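Local structure of endoglucanase (1UWW) at residues 21-26 with 49-54. The protein hydrolyses internal beta-1,4-glucosidic linkages of cellulose, and this part of it is the family 28 carbohydrate-binding module, specific for non-crystalline cellulose. Residues are numbered along the deposited sequence; the frame is centred on the assembly and turned at random.
Sequences VFEDGT and GSNALS. With CA (calcium ion), chain C.
Glu23 reaches across from the loop before strand 30-32 to Ser50 and Asn51 of segment 49-54, where its carboxylate binds a metal and accepts hydrogen bonds from Asn51 at once. OE2 binds the calcium ion at 2.4 Å and, through its syn lone pair, accepts the backbone N-H of Asn51 at 3.0 Å. OE1 takes ND2 of Asn51, again on the syn side but 33° out of the carboxylate plane, so each oxygen has its own N-H donor from one residue. A bend at chi2 (-55°) brings CD round toward the strand. Around the same ion gather the carbonyl O of Val21, that of Asn51, 2.3 Å from the calcium ion, and OG of Ser50, 2.8 Å from Glu23 OE2 as a fellow ligand. Asp184 of the adjacent strand 180-189 adds its carboxylate, and a water is bound to the calcium ion at 2.4 Å.

Beside this polar, more exposed end lies a buried apolar one. Leu53 sets its CB over one face of the Phe22 ring, 3.9 Å from the centroid and 14° off the normal, a CH-pi contact displaced toward the rim; the Trp30 ring also meets that of Phe22, and Ile44 touches the Phe22 side chain. On the exposed side the loop turns away from the strand at Asp24 and Gly25, where OD1 of Asp24 accepts Thr26 N in an Asx turn and also Thr26 OG1.

The calcium thus bridges the irregular loop 21-26 to strand 50-58, an inner strand of the six-stranded sheet, and is likely to hold the two together; its positive charge probably offsets the repulsion expected between oxygens set so close.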
loop_
_atom_site.group_PDB
_atom_site.type_symbol
_atom_site.label_atom_id
_atom_site.label_comp_id
_atom_site.label_asym_id
_atom_site.label_seq_id
_atom_site.Cartn_x
_atom_site.Cartn_y
_atom_site.Cartn_z
ATOM N N VAL A 21 4.721 7.135 -24.150
ATOM C CA VAL A 21 5.840 6.366 -24.667
ATOM C C VAL A 21 7.172 7.149 -24.737
ATOM O O VAL A 21 8.215 6.558 -24.937
ATOM C CB VAL A 21 5.496 5.722 -26.031
ATOM C CG1 VAL A 21 4.308 4.782 -25.871
ATOM C CG2 VAL A 21 5.208 6.779 -27.097
ATOM N N PHE A 22 7.134 8.455 -24.614
ATOM C CA PHE A 22 8.350 9.286 -24.480
ATOM C C PHE A 22 9.273 9.188 -25.677
ATOM O O PHE A 22 10.478 9.231 -25.524
ATOM C CB PHE A 22 9.092 8.988 -23.161
ATOM C CG PHE A 22 8.166 9.018 -21.954
ATOM C CD1 PHE A 22 7.683 10.232 -21.465
ATOM C CD2 PHE A 22 7.743 7.831 -21.351
ATOM C CE1 PHE A 22 6.818 10.248 -20.392
ATOM C CE2 PHE A 22 6.866 7.861 -20.291
ATOM C CZ PHE A 22 6.406 9.081 -19.804
ATOM N N GLU A 23 8.691 9.112 -26.879
ATOM C CA GLU A 23 9.472 8.978 -28.104
ATOM C C GLU A 23 9.573 10.258 -28.936
ATOM O O GLU A 23 10.157 10.219 -30.029
ATOM C CB GLU A 23 8.932 7.839 -28.954
ATOM C CG GLU A 23 8.989 6.468 -28.280
ATOM C CD GLU A 23 10.384 6.083 -27.781
ATOM O OE1 GLU A 23 11.429 6.442 -28.405
ATOM O OE2 GLU A 23 10.447 5.364 -26.757
ATOM N N ASP A 24 9.084 11.379 -28.424
ATOM C CA ASP A 24 9.095 12.658 -29.150
ATOM C C ASP A 24 10.021 13.697 -28.510
ATOM O O ASP A 24 9.868 14.891 -28.751
ATOM C CB ASP A 24 7.665 13.224 -29.260
ATOM C CG ASP A 24 7.020 13.525 -27.891
ATOM O OD1 ASP A 24 7.692 13.382 -26.845
ATOM O OD2 ASP A 24 5.831 13.914 -27.768
ATOM N N GLY A 25 10.953 13.256 -27.671
ATOM C CA GLY A 25 11.856 14.155 -26.977
ATOM C C GLY A 25 11.231 14.968 -25.852
ATOM O O GLY A 25 11.907 15.854 -25.305
ATOM N N THR A 26 9.986 14.655 -25.464
ATOM C CA THR A 26 9.316 15.347 -24.365
ATOM C C THR A 26 8.819 14.391 -23.286
ATOM O O THR A 26 8.753 13.186 -23.475
ATOM C CB THR A 26 8.083 16.144 -24.830
ATOM O OG1 THR A 26 6.950 15.279 -25.005
ATOM C CG2 THR A 26 8.283 16.850 -26.190
ATOM N N GLY A 49 16.095 -0.426 -24.663
ATOM C CA GLY A 49 15.874 -0.196 -26.082
ATOM C C GLY A 49 14.703 0.695 -26.415
ATOM O O GLY A 49 14.149 0.656 -27.538
ATOM N N SER A 50 14.328 1.538 -25.465
ATOM C CA SER A 50 13.297 2.524 -25.722
ATOM C C SER A 50 13.575 3.743 -24.863
ATOM O O SER A 50 14.250 3.646 -23.851
ATOM C CB SER A 50 11.922 1.937 -25.409
ATOM O OG SER A 50 10.862 2.821 -25.782
ATOM N N ASN A 51 13.034 4.877 -25.237
ATOM C CA ASN A 51 13.187 6.074 -24.445
ATOM C C ASN A 51 12.154 6.120 -23.323
ATOM O O ASN A 51 11.008 5.720 -23.501
ATOM C CB ASN A 51 13.078 7.307 -25.327
ATOM C CG ASN A 51 14.282 7.492 -26.198
ATOM O OD1 ASN A 51 15.432 7.479 -25.721
ATOM N ND2 ASN A 51 14.041 7.638 -27.488
ATOM N N ALA A 52 12.578 6.627 -22.169
ATOM C CA ALA A 52 11.799 6.557 -20.942
ATOM C C ALA A 52 11.949 7.859 -20.146
ATOM O O ALA A 52 12.957 8.534 -20.232
ATOM C CB ALA A 52 12.283 5.401 -20.137
ATOM N N LEU A 53 10.943 8.202 -19.359
ATOM C CA LEU A 53 10.999 9.309 -18.402
ATOM C C LEU A 53 11.939 8.879 -17.260
ATOM O O LEU A 53 11.782 7.798 -16.713
ATOM C CB LEU A 53 9.610 9.565 -17.853
ATOM C CG LEU A 53 9.456 10.741 -16.887
ATOM C CD1 LEU A 53 9.695 12.061 -17.586
ATOM C CD2 LEU A 53 8.087 10.707 -16.229
ATOM N N SER A 54 12.880 9.731 -16.859
ATOM C CA SER A 54 13.944 9.341 -15.925
ATOM C C SER A 54 14.335 10.436 -14.951
ATOM O O SER A 54 14.262 11.619 -15.269
ATOM C CB SER A 54 15.149 8.853 -16.750
ATOM O OG SER A 54 16.163 8.277 -15.970
HETATM CA CA CA C . 9.485 4.558 -24.752
HETATM O O HOH W 1 7.797 3.231 -25.708
#